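PDB 5OJ5: Ycf48-like protein from Thermosynechococcus elongatus, which probably helps photosystem II assemble at an early stage and aids replacement of photodamaged D1, and binds the C-terminal propeptide region of D1. Local coordinates for residues Met61-Arg66 with Phe321-Phe327; His67-Leu71 with Gly127-Trp131; Arg202-Tyr206 with Arg226-Met230; Gly245-Phe249 with Glu260-Pro264. All coordinates share one frame. Where two conformers were deposited one is given. Residue numbers count along the deposited sequence, not the author numbering.

The chain folds into a seven-bladed beta-propeller, and these contacts tie strands within and between its blades. From the N terminus, residues 61-66 on strand 58-63 come first. They meet 321-327 near the C terminus, so interaction 1 closes a loop of some 250 residues and joins the first blade to the last. The other three contacts are nested inside it. Interaction 2 joins 67-71 to the following blade at 127-131 and touches interaction 1: strands 58-63 and 69-73 are neighbours in one sheet. Interaction 3, 202-206 with 226-230, joins two neighbouring blades across the chain's centre from interactions 1 and 2. Interaction 4, 245-249 with 260-264, follows and extends the sheet that interaction 3 reaches.

Interaction 1 (Met61-Arg66 with Phe321-Phe327); sequences MSFIDR and FSPDQGF
This contact packs the first blade of the seven-bladed beta-propeller against the last, which strand 47-51 completes. Strands 61-63 and 325-327 run nearly antiparallel (163°), but their axes are 9.6 Å apart, so side chains fill the gap. In the extended strand, Met61 (chi1 and chi2 t, chi3 m) lays SD over the face of Phe327, 3.7 Å from the ring centroid, a Met-aromatic contact. Met61 CE sits over the same face, 4.1 Å from the Phe327 centroid. Ser62 turns away, and its OG bonds to Phe107 N. Phe63 (chi1 m) directs its edge at the face of Phe321, a T-shaped pair with centroids 4.8 Å apart and planes at 66°. The chain then leaves the strand. A water donates to Asp65 O (3.0 Å) and Gln325 OE1 (2.8 Å). Arg66 (chi1 t) reaches out with an extended side chain. Arg66 O accepts from Gln325 NE2 at 2.9 Å, and the guanidinium forms a salt bridge with Asp324. On the partner segment, Phe321 and Ser322 face Gln325 in a classic beta bulge, and a type I turn spans Ser322 to Gln325. The shortest salt-bridge distance is Arg66 NH2 to Asp324 OD2, 2.7 Å.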
loop_
_atom_site.group_PDB
_atom_site.type_symbol
_atom_site.label_atom_id
_atom_site.label_comp_id
_atom_site.label_asym_id
_atom_site.label_seq_id
_atom_site.Cartn_x
_atom_site.Cartn_y
_atom_site.Cartn_z
ATOM N N MET A 61 -1.286 5.896 -4.243
ATOM C CA MET A 61 -1.268 6.271 -5.649
ATOM C C MET A 61 -2.204 5.344 -6.404
ATOM O O MET A 61 -2.249 4.161 -6.115
ATOM C CB MET A 61 0.177 6.206 -6.163
ATOM C CG MET A 61 0.376 6.577 -7.624
ATOM S SD MET A 61 2.040 6.288 -8.258
ATOM C CE MET A 61 3.010 7.369 -7.235
ATOM N N SER A 62 -2.889 5.881 -7.415
ATOM C CA SER A 62 -3.752 5.068 -8.275
ATOM C C SER A 62 -3.838 5.691 -9.653
ATOM O O SER A 62 -3.828 6.928 -9.782
ATOM C CB SER A 62 -5.140 4.922 -7.637
ATOM O OG SER A 62 -5.963 4.026 -8.369
ATOM N N PHE A 63 -3.922 4.850 -10.679
ATOM C CA PHE A 63 -3.973 5.293 -12.052
ATOM C C PHE A 63 -5.350 5.060 -12.682
ATOM O O PHE A 63 -5.991 4.018 -12.489
ATOM C CB PHE A 63 -2.884 4.615 -12.889
ATOM C CG PHE A 63 -1.553 5.308 -12.774
ATOM C CD1 PHE A 63 -1.131 6.228 -13.731
ATOM C CD2 PHE A 63 -0.744 5.096 -11.692
ATOM C CE1 PHE A 63 0.065 6.911 -13.596
ATOM C CE2 PHE A 63 0.473 5.803 -11.558
ATOM C CZ PHE A 63 0.855 6.709 -12.507
ATOM N N ILE A 64 -5.772 6.029 -13.484
ATOM C CA ILE A 64 -6.923 5.878 -14.369
ATOM C C ILE A 64 -6.578 4.972 -15.537
ATOM O O ILE A 64 -7.348 4.090 -15.916
ATOM C CB ILE A 64 -7.329 7.270 -14.876
ATOM C CG1 ILE A 64 -7.878 8.089 -13.708
ATOM C CG2 ILE A 64 -8.350 7.159 -16.019
ATOM C CD1 ILE A 64 -7.696 9.530 -13.695
ATOM N N ASP A 65 -5.431 5.223 -16.144
ATOM C CA ASP A 65 -4.956 4.479 -17.298
ATOM C C ASP A 65 -3.432 4.499 -17.215
ATOM O O ASP A 65 -2.857 4.832 -16.177
ATOM C CB ASP A 65 -5.560 5.025 -18.590
ATOM C CG ASP A 65 -5.202 6.472 -18.844
ATOM O OD1 ASP A 65 -4.129 6.926 -18.460
ATOM O OD2 ASP A 65 -5.965 7.166 -19.521
ATOM N N ARG A 66 -2.755 4.099 -18.283
ATOM C CA ARG A 66 -1.309 3.994 -18.199
ATOM C C ARG A 66 -0.640 5.355 -17.931
ATOM O O ARG A 66 0.446 5.415 -17.352
ATOM C CB ARG A 66 -0.797 3.429 -19.534
ATOM C CG ARG A 66 0.696 3.561 -19.777
ATOM C CD ARG A 66 1.176 2.535 -20.774
ATOM N NE ARG A 66 2.623 2.308 -20.732
ATOM C CZ ARG A 66 3.239 1.368 -20.005
ATOM N NH1 ARG A 66 2.562 0.554 -19.193
ATOM N NH2 ARG A 66 4.558 1.252 -20.091
ATOM N N PHE A 321 1.751 -1.178 -10.991
ATOM C CA PHE A 321 0.536 -1.073 -11.789
ATOM C C PHE A 321 0.518 -2.028 -12.973
ATOM O O PHE A 321 -0.559 -2.431 -13.417
ATOM C CB PHE A 321 0.339 0.384 -12.230
ATOM C CG PHE A 321 0.118 1.273 -11.063
ATOM C CD1 PHE A 321 -1.152 1.334 -10.482
ATOM C CD2 PHE A 321 1.150 1.970 -10.466
ATOM C CE1 PHE A 321 -1.377 2.068 -9.343
ATOM C CE2 PHE A 321 0.921 2.719 -9.285
ATOM C CZ PHE A 321 -0.352 2.763 -8.746
ATOM N N SER A 322 1.679 -2.427 -13.409
ATOM C CA SER A 322 1.842 -3.455 -14.429
ATOM C C SER A 322 3.299 -3.870 -14.361
ATOM O O SER A 322 4.075 -3.263 -13.625
ATOM C CB SER A 322 1.554 -2.856 -15.795
ATOM O OG SER A 322 2.626 -2.048 -16.234
ATOM N N PRO A 323 3.739 -4.863 -15.140
ATOM C CA PRO A 323 5.161 -5.223 -15.104
ATOM C C PRO A 323 6.106 -4.144 -15.563
ATOM O O PRO A 323 7.303 -4.284 -15.322
ATOM C CB PRO A 323 5.237 -6.476 -15.973
ATOM C CG PRO A 323 3.902 -7.121 -15.767
ATOM C CD PRO A 323 2.941 -5.932 -15.767
ATOM N N ASP A 324 5.674 -3.081 -16.226
ATOM C CA ASP A 324 6.647 -2.034 -16.527
ATOM C C ASP A 324 6.233 -0.673 -15.970
ATOM O O ASP A 324 6.694 0.364 -16.465
ATOM C CB ASP A 324 6.999 -1.947 -18.013
ATOM C CG ASP A 324 5.910 -1.305 -18.803
ATOM O OD1 ASP A 324 4.763 -1.311 -18.322
ATOM O OD2 ASP A 324 6.181 -0.838 -19.918
ATOM N N GLN A 325 5.391 -0.644 -14.938
ATOM C CA GLN A 325 5.054 0.633 -14.318
ATOM C C GLN A 325 4.908 0.407 -12.830
ATOM O O GLN A 325 4.076 -0.410 -12.396
ATOM C CB GLN A 325 3.765 1.196 -14.878
ATOM C CG GLN A 325 3.448 2.578 -14.351
ATOM C CD GLN A 325 2.188 3.151 -14.952
ATOM O OE1 GLN A 325 1.252 2.422 -15.220
ATOM N NE2 GLN A 325 2.160 4.457 -15.152
ATOM N N GLY A 326 5.706 1.117 -12.046
ATOM C CA GLY A 326 5.690 0.934 -10.606
ATOM C C GLY A 326 6.398 2.050 -9.898
ATOM O O GLY A 326 7.209 2.771 -10.489
ATOM N N PHE A 327 6.081 2.184 -8.616
ATOM C CA PHE A 327 6.555 3.276 -7.801
ATOM C C PHE A 327 6.831 2.781 -6.402
ATOM O O PHE A 327 6.162 1.880 -5.885
ATOM C CB PHE A 327 5.526 4.414 -7.740
ATOM C CG PHE A 327 5.303 5.029 -9.050
ATOM C CD1 PHE A 327 6.030 6.108 -9.470
ATOM C CD2 PHE A 327 4.348 4.456 -9.905
ATOM C CE1 PHE A 327 5.796 6.607 -10.763
ATOM C CE2 PHE A 327 4.123 4.938 -11.149
ATOM C CZ PHE A 327 4.829 5.983 -11.561
HETATM O O HOH W 1 -1.497 2.449 -14.957
#

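Interaction 2 (His67-Leu71 with Gly127-Trp131); sequences HHGWL and GGQSW
Trp70 offers one face of its indole to the edge of Trp131. The two rings make a T-shaped pair, with planes at 86° and 5.2 Å between the Trp70 six-membered and Trp131 five-membered centroids. Trp70 CH2 is 3.7 Å from Trp131 NE1. Both tryptophans have chi1 m and chi2 near 90°. Residues 69-71 are extended, while 127-131 form an irregular loop. CA atoms of His68 and Gly127, and of Trp70 and Gly128, are each 8.2 Å apart. Trp70 NE1 donates to Gly127 O at 3.0 Å, and Gln129 NE2 donates to the same oxygen at 3.3 Å. Gly127 and Gly128 both have positive phi (75° and 83°). The backbone angles of Gly128 call for glycine by themselves, and a CB there would also clash with Trp70 CZ2. His68 (chi1 t) brings CE1 to 3.4 Å from Gly127 O, and its NE2 bonds to Glu80. Glu80 also accepts from Gln129 NE2. The backbone of Trp131 hydrogen-bonds to the bound D1 peptide. The contact joins adjacent propeller blades. The loop between strands 120-124 and 132-133 fits an Asp-box (BNR repeat), while Trp70 lies on strand 69-73, between strands 58-63 and 77-81.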
loop_
_atom_site.group_PDB
_atom_site.type_symbol
_atom_site.label_atom_id
_atom_site.label_comp_id
_atom_site.label_asym_id
_atom_site.label_seq_id
_atom_site.Cartn_x
_atom_site.Cartn_y
_atom_site.Cartn_z
ATOM N N HIS A 67 -1.238 6.445 -18.382
ATOM C CA HIS A 67 -0.581 7.746 -18.300
ATOM C C HIS A 67 -1.110 8.674 -17.232
ATOM O O HIS A 67 -0.358 9.518 -16.718
ATOM C CB HIS A 67 -0.694 8.436 -19.653
ATOM C CG HIS A 67 -0.014 7.662 -20.715
ATOM N ND1 HIS A 67 1.351 7.675 -20.903
ATOM C CD2 HIS A 67 -0.500 6.762 -21.588
ATOM C CE1 HIS A 67 1.672 6.856 -21.891
ATOM N NE2 HIS A 67 0.560 6.294 -22.337
ATOM N N HIS A 68 -2.382 8.540 -16.897
ATOM C CA HIS A 68 -3.068 9.521 -16.063
ATOM C C HIS A 68 -3.312 8.912 -14.690
ATOM O O HIS A 68 -3.969 7.879 -14.583
ATOM C CB HIS A 68 -4.395 9.878 -16.726
ATOM C CG HIS A 68 -5.119 11.024 -16.088
ATOM N ND1 HIS A 68 -6.442 11.305 -16.373
ATOM C CD2 HIS A 68 -4.696 11.994 -15.242
ATOM C CE1 HIS A 68 -6.807 12.397 -15.716
ATOM N NE2 HIS A 68 -5.768 12.824 -15.010
ATOM N N GLY A 69 -2.771 9.549 -13.658
ATOM C CA GLY A 69 -2.925 9.031 -12.318
ATOM C C GLY A 69 -2.814 10.108 -11.274
ATOM O O GLY A 69 -2.547 11.282 -11.562
ATOM N N TRP A 70 -3.024 9.693 -10.025
ATOM C CA TRP A 70 -3.105 10.570 -8.864
ATOM C C TRP A 70 -2.360 9.960 -7.695
ATOM O O TRP A 70 -2.372 8.731 -7.512
ATOM C CB TRP A 70 -4.585 10.793 -8.466
ATOM C CG TRP A 70 -5.357 11.619 -9.458
ATOM C CD1 TRP A 70 -5.955 11.183 -10.591
ATOM C CD2 TRP A 70 -5.564 13.024 -9.399
ATOM N NE1 TRP A 70 -6.515 12.257 -11.272
ATOM C CE2 TRP A 70 -6.319 13.386 -10.530
ATOM C CE3 TRP A 70 -5.211 14.009 -8.475
ATOM C CZ2 TRP A 70 -6.727 14.709 -10.779
ATOM C CZ3 TRP A 70 -5.667 15.319 -8.733
ATOM C CH2 TRP A 70 -6.411 15.632 -9.852
ATOM N N LEU A 71 -1.780 10.820 -6.872
ATOM C CA LEU A 71 -1.205 10.401 -5.604
ATOM C C LEU A 71 -1.725 11.317 -4.501
ATOM O O LEU A 71 -2.159 12.456 -4.755
ATOM C CB LEU A 71 0.316 10.331 -5.651
ATOM C CG LEU A 71 1.124 11.612 -5.931
ATOM C CD1 LEU A 71 1.178 12.532 -4.689
ATOM C CD2 LEU A 71 2.531 11.267 -6.397
ATOM N N GLY A 127 -12.185 11.551 -13.797
ATOM C CA GLY A 127 -10.748 11.434 -13.772
ATOM C C GLY A 127 -10.081 12.461 -12.891
ATOM O O GLY A 127 -8.893 12.761 -13.086
ATOM N N GLY A 128 -10.806 13.010 -11.911
ATOM C CA GLY A 128 -10.242 13.972 -11.018
ATOM C C GLY A 128 -10.217 15.395 -11.540
ATOM O O GLY A 128 -9.608 16.260 -10.909
ATOM N N GLN A 129 -10.918 15.671 -12.644
ATOM C CA GLN A 129 -11.030 17.063 -13.075
ATOM C C GLN A 129 -11.981 17.843 -12.178
ATOM O O GLN A 129 -11.807 19.064 -12.021
ATOM C CB GLN A 129 -11.440 17.134 -14.544
ATOM C CG GLN A 129 -10.486 16.304 -15.413
ATOM C CD GLN A 129 -9.003 16.587 -15.105
ATOM O OE1 GLN A 129 -8.503 17.675 -15.371
ATOM N NE2 GLN A 129 -8.273 15.602 -14.567
ATOM N N SER A 130 -12.947 17.168 -11.556
ATOM C CA SER A 130 -13.770 17.778 -10.532
ATOM C C SER A 130 -13.929 16.751 -9.430
ATOM O O SER A 130 -14.172 15.560 -9.689
ATOM C CB SER A 130 -15.109 18.227 -11.031
ATOM O OG SER A 130 -15.770 17.180 -11.616
ATOM N N TRP A 131 -13.782 17.218 -8.209
ATOM C CA TRP A 131 -13.935 16.393 -7.031
ATOM C C TRP A 131 -15.065 16.966 -6.187
ATOM O O TRP A 131 -15.197 18.190 -6.067
ATOM C CB TRP A 131 -12.644 16.425 -6.185
ATOM C CG TRP A 131 -11.437 15.746 -6.788
ATOM C CD1 TRP A 131 -10.483 16.307 -7.579
ATOM C CD2 TRP A 131 -11.103 14.368 -6.665
ATOM N NE1 TRP A 131 -9.547 15.367 -7.921
ATOM C CE2 TRP A 131 -9.910 14.161 -7.380
ATOM C CE3 TRP A 131 -11.708 13.295 -6.009
ATOM C CZ2 TRP A 131 -9.280 12.927 -7.448
ATOM C CZ3 TRP A 131 -11.072 12.044 -6.076
ATOM C CH2 TRP A 131 -9.883 11.873 -6.798
#

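Interaction 3 (Arg202-Tyr206 with Arg226-Met230); sequences RGSFY and RLHNM
Gly203 sits so close to the next blade that a CB would fall 2.2 Å from Leu227 O. Its phi/psi of 71/19° also favour glycine, and its CA lies only 4.3 Å from that of Leu227. With no side chain in the way, Gly203 O accepts from Leu227 N at 2.9 Å. A CA-H...O contact runs the other way, from Gly203 CA to Leu227 O at 3.3 Å. Around this point 202-204 is loop, which leads into the strand that carries Tyr206. Opposite it, 227-230 is a strand interrupted by a classic beta bulge, where His228 (phi/psi -111/-48°) and Asn229 both face Ile241. Arg226 (chi1 and chi2 m, chi3 t) folds back over the loop, and its NH1 donates to Arg202 O at 3.0 Å. Deeper in, Leu227 (chi1 m, chi2 t) puts CD1 3.9 Å from Tyr206 CD2. Tyr206 (chi1 p) takes Met230 on one ring face: SD is 3.8 Å from the ring centroid and CE 3.5 Å, almost on the ring normal. This is a Met-aromatic contact with a CH-pi component. The contact joins two neighbouring propeller blades, and Arg202 to Tyr206 and Arg226 belong to the Arg-rich patch. Arg226 also lies close to the like charge of Arg221. Here the arginine meets its partner segment through a neutral carbonyl, with no carboxylate, so this bond leaves the positive charge of the patch in place.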
loop_
_atom_site.group_PDB
_atom_site.type_symbol
_atom_site.label_atom_id
_atom_site.label_comp_id
_atom_site.label_asym_id
_atom_site.label_seq_id
_atom_site.Cartn_x
_atom_site.Cartn_y
_atom_site.Cartn_z
ATOM N N ARG A 202 0.025 -4.167 17.663
ATOM C CA ARG A 202 1.379 -4.399 18.124
ATOM C C ARG A 202 1.975 -5.643 17.507
ATOM O O ARG A 202 3.013 -6.142 17.978
ATOM C CB ARG A 202 1.423 -4.430 19.666
ATOM C CG ARG A 202 0.806 -3.166 20.279
ATOM C CD ARG A 202 1.598 -1.921 19.967
ATOM N NE ARG A 202 2.896 -1.978 20.635
ATOM C CZ ARG A 202 3.145 -1.572 21.883
ATOM N NH1 ARG A 202 2.198 -1.041 22.661
ATOM N NH2 ARG A 202 4.369 -1.709 22.355
ATOM N N GLY A 203 1.362 -6.152 16.438
ATOM C CA GLY A 203 1.908 -7.292 15.727
ATOM C C GLY A 203 1.823 -8.607 16.459
ATOM O O GLY A 203 2.521 -9.557 16.062
ATOM N N SER A 204 0.961 -8.730 17.470
ATOM C CA SER A 204 0.836 -10.006 18.169
ATOM C C SER A 204 0.230 -11.081 17.301
ATOM O O SER A 204 0.552 -12.262 17.461
ATOM C CB SER A 204 -0.009 -9.838 19.423
ATOM O OG SER A 204 0.701 -9.135 20.432
ATOM N N PHE A 205 -0.704 -10.695 16.404
ATOM C CA PHE A 205 -1.421 -11.658 15.583
ATOM C C PHE A 205 -1.924 -10.952 14.325
ATOM O O PHE A 205 -1.635 -9.776 14.102
ATOM C CB PHE A 205 -2.429 -12.450 16.412
ATOM C CG PHE A 205 -3.489 -11.612 17.058
ATOM C CD1 PHE A 205 -4.585 -11.173 16.316
ATOM C CD2 PHE A 205 -3.406 -11.241 18.406
ATOM C CE1 PHE A 205 -5.588 -10.412 16.909
ATOM C CE2 PHE A 205 -4.410 -10.475 18.988
ATOM C CZ PHE A 205 -5.469 -10.038 18.230
ATOM N N TYR A 206 -2.637 -11.683 13.464
ATOM C CA TYR A 206 -3.224 -11.088 12.279
ATOM C C TYR A 206 -4.641 -11.589 12.153
ATOM O O TYR A 206 -5.046 -12.542 12.817
ATOM C CB TYR A 206 -2.380 -11.359 11.033
ATOM C CG TYR A 206 -2.345 -12.787 10.557
ATOM C CD1 TYR A 206 -3.171 -13.226 9.495
ATOM C CD2 TYR A 206 -1.454 -13.716 11.090
ATOM C CE1 TYR A 206 -3.123 -14.521 9.033
ATOM C CE2 TYR A 206 -1.413 -15.031 10.613
ATOM C CZ TYR A 206 -2.247 -15.410 9.578
ATOM O OH TYR A 206 -2.174 -16.714 9.130
ATOM N N ARG A 226 7.457 -10.021 16.437
ATOM C CA ARG A 226 6.140 -9.487 16.114
ATOM C C ARG A 226 5.986 -9.259 14.615
ATOM O O ARG A 226 6.948 -8.951 13.896
ATOM C CB ARG A 226 5.898 -8.182 16.869
ATOM C CG ARG A 226 5.904 -8.288 18.376
ATOM C CD ARG A 226 4.860 -9.265 18.865
ATOM N NE ARG A 226 4.833 -9.356 20.321
ATOM C CZ ARG A 226 4.209 -8.504 21.113
ATOM N NH1 ARG A 226 3.510 -7.513 20.599
ATOM N NH2 ARG A 226 4.201 -8.683 22.442
ATOM N N LEU A 227 4.734 -9.389 14.163
ATOM C CA LEU A 227 4.406 -9.096 12.779
ATOM C C LEU A 227 4.464 -7.608 12.521
ATOM O O LEU A 227 4.083 -6.784 13.359
ATOM C CB LEU A 227 2.976 -9.558 12.516
ATOM C CG LEU A 227 2.758 -11.045 12.452
ATOM C CD1 LEU A 227 1.318 -11.380 12.608
ATOM C CD2 LEU A 227 3.284 -11.568 11.067
ATOM N N HIS A 228 4.939 -7.257 11.337
ATOM C CA HIS A 228 4.911 -5.886 10.879
ATOM C C HIS A 228 3.951 -5.642 9.726
ATOM O O HIS A 228 3.165 -4.699 9.747
ATOM C CB HIS A 228 6.269 -5.379 10.426
ATOM C CG HIS A 228 6.177 -3.952 10.050
ATOM N ND1 HIS A 228 5.758 -2.999 10.958
ATOM C CD2 HIS A 228 6.229 -3.334 8.846
ATOM C CE1 HIS A 228 5.653 -1.835 10.353
ATOM N NE2 HIS A 228 5.940 -2.007 9.075
ATOM N N ASN A 229 3.991 -6.489 8.695
ATOM C CA ASN A 229 3.164 -6.320 7.505
ATOM C C ASN A 229 2.867 -7.688 6.922
ATOM O O ASN A 229 3.631 -8.629 7.133
ATOM C CB ASN A 229 3.840 -5.391 6.475
ATOM C CG ASN A 229 2.881 -4.777 5.470
ATOM O OD1 ASN A 229 1.669 -5.052 5.477
ATOM N ND2 ASN A 229 3.416 -3.924 4.597
ATOM N N MET A 230 1.743 -7.773 6.213
ATOM C CA MET A 230 1.343 -9.013 5.548
ATOM C C MET A 230 0.586 -8.650 4.293
ATOM O O MET A 230 -0.089 -7.606 4.245
ATOM C CB MET A 230 0.429 -9.883 6.395
ATOM C CG MET A 230 1.125 -10.420 7.626
ATOM S SD MET A 230 0.062 -11.463 8.655
ATOM C CE MET A 230 -0.057 -12.886 7.597
#

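Interaction 4 (Gly245-Phe249 with Glu260-Pro264); sequences GKIAF and ELLSP
Residues 260-264 run against strand 246-249, with end-to-end directions 134° apart, and fit it bump to hollow on both faces. The pairing is a single antiparallel bridge at Ile247 and Leu262, a hydrogen-bonded pair with CA atoms 5.2 Å apart. Ile247 N donates to Leu262 O at 3.0 Å, and Leu262 N donates to Ile247 O at 2.8 Å. On one face, Leu261 (chi1 t, chi2 p) settles CD1 between Lys246 CB at 3.7 Å and Ala248 CB at 4.3 Å. On the other, Leu262 (chi1 m, chi2 t) rests CB 3.9 Å from Ile247 CG1 and pushes CD1 to the ring edge of Phe249, 3.9 Å from CE2. There Ile247 CD1 also meets Pro264 CG at 3.9 Å. A water links Phe249 N to Glu260 O beyond the bridge. The segment thus extends the outer edge of the three-stranded blade, where a propeller blade usually has its fourth strand. Lys246 NZ bonds to Asn268 OD1 and Gly244 O, so two backbone bonds and apolar fit hold this edge, without charge pairing across the segments.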
loop_
_atom_site.group_PDB
_atom_site.type_symbol
_atom_site.label_atom_id
_atom_site.label_comp_id
_atom_site.label_asym_id
_atom_site.label_seq_id
_atom_site.Cartn_x
_atom_site.Cartn_y
_atom_site.Cartn_z
ATOM N N GLY A 245 13.862 -7.773 10.291
ATOM C CA GLY A 245 14.319 -8.016 8.935
ATOM C C GLY A 245 14.097 -9.428 8.458
ATOM O O GLY A 245 14.911 -9.951 7.693
ATOM N N LYS A 246 13.001 -10.068 8.856
ATOM C CA LYS A 246 12.739 -11.422 8.426
ATOM C C LYS A 246 11.403 -11.491 7.689
ATOM O O LYS A 246 10.506 -10.694 7.924
ATOM C CB LYS A 246 12.749 -12.382 9.624
ATOM C CG LYS A 246 13.934 -12.252 10.547
ATOM C CD LYS A 246 15.186 -12.760 9.927
ATOM C CE LYS A 246 16.386 -12.578 10.862
ATOM N NZ LYS A 246 17.122 -11.336 10.451
ATOM N N ILE A 247 11.283 -12.480 6.808
ATOM C CA ILE A 247 10.064 -12.689 6.022
ATOM C C ILE A 247 9.717 -14.170 5.968
ATOM O O ILE A 247 10.571 -15.026 6.208
ATOM C CB ILE A 247 10.120 -12.096 4.593
ATOM C CG1 ILE A 247 11.024 -12.948 3.700
ATOM C CG2 ILE A 247 10.529 -10.655 4.624
ATOM C CD1 ILE A 247 11.076 -12.475 2.247
ATOM N N ALA A 248 8.456 -14.472 5.642
ATOM C CA ALA A 248 8.028 -15.848 5.408
ATOM C C ALA A 248 6.820 -15.877 4.484
ATOM O O ALA A 248 6.145 -14.862 4.266
ATOM C CB ALA A 248 7.707 -16.582 6.725
ATOM N N PHE A 249 6.554 -17.059 3.927
ATOM C CA PHE A 249 5.451 -17.290 3.006
ATOM C C PHE A 249 4.628 -18.472 3.489
ATOM O O PHE A 249 5.166 -19.456 4.014
ATOM C CB PHE A 249 5.980 -17.614 1.598
ATOM C CG PHE A 249 6.814 -16.516 1.014
ATOM C CD1 PHE A 249 6.209 -15.502 0.312
ATOM C CD2 PHE A 249 8.179 -16.457 1.215
ATOM C CE1 PHE A 249 6.974 -14.447 -0.226
ATOM C CE2 PHE A 249 8.941 -15.408 0.681
ATOM C CZ PHE A 249 8.326 -14.400 -0.038
ATOM N N GLU A 260 9.742 -21.575 6.297
ATOM C CA GLU A 260 10.918 -21.134 7.033
ATOM C C GLU A 260 11.027 -19.616 7.094
ATOM O O GLU A 260 10.649 -18.889 6.176
ATOM C CB GLU A 260 12.202 -21.721 6.411
ATOM C CG GLU A 260 12.845 -20.880 5.283
ATOM C CD GLU A 260 14.046 -21.535 4.568
ATOM O OE1 GLU A 260 13.830 -22.226 3.549
ATOM O OE2 GLU A 260 15.206 -21.337 5.008
ATOM N N LEU A 261 11.560 -19.142 8.198
ATOM C CA LEU A 261 11.799 -17.728 8.375
ATOM C C LEU A 261 13.064 -17.345 7.610
ATOM O O LEU A 261 14.140 -17.875 7.889
ATOM C CB LEU A 261 11.892 -17.452 9.876
ATOM C CG LEU A 261 11.808 -15.981 10.271
ATOM C CD1 LEU A 261 10.515 -15.310 9.782
ATOM C CD2 LEU A 261 11.984 -15.829 11.766
ATOM N N LEU A 262 12.936 -16.457 6.629
ATOM C CA LEU A 262 14.028 -16.053 5.757
ATOM C C LEU A 262 14.615 -14.733 6.224
ATOM O O LEU A 262 13.920 -13.878 6.782
ATOM C CB LEU A 262 13.534 -15.896 4.321
ATOM C CG LEU A 262 12.943 -17.143 3.691
ATOM C CD1 LEU A 262 12.157 -16.824 2.432
ATOM C CD2 LEU A 262 14.046 -18.162 3.399
ATOM N N SER A 263 15.926 -14.584 6.010
ATOM C CA SER A 263 16.656 -13.360 6.322
ATOM C C SER A 263 17.233 -12.856 5.014
ATOM O O SER A 263 18.356 -13.225 4.628
ATOM C CB SER A 263 17.780 -13.641 7.308
ATOM O OG SER A 263 17.257 -14.287 8.440
ATOM N N PRO A 264 16.500 -12.016 4.300
ATOM C CA PRO A 264 16.987 -11.549 2.989
ATOM C C PRO A 264 18.314 -10.801 3.037
ATOM O O PRO A 264 19.099 -10.925 2.087
ATOM C CB PRO A 264 15.831 -10.652 2.523
ATOM C CG PRO A 264 14.637 -11.295 3.127
ATOM C CD PRO A 264 15.080 -11.701 4.505
HETATM O O HOH W 2 8.718 -18.961 4.270
#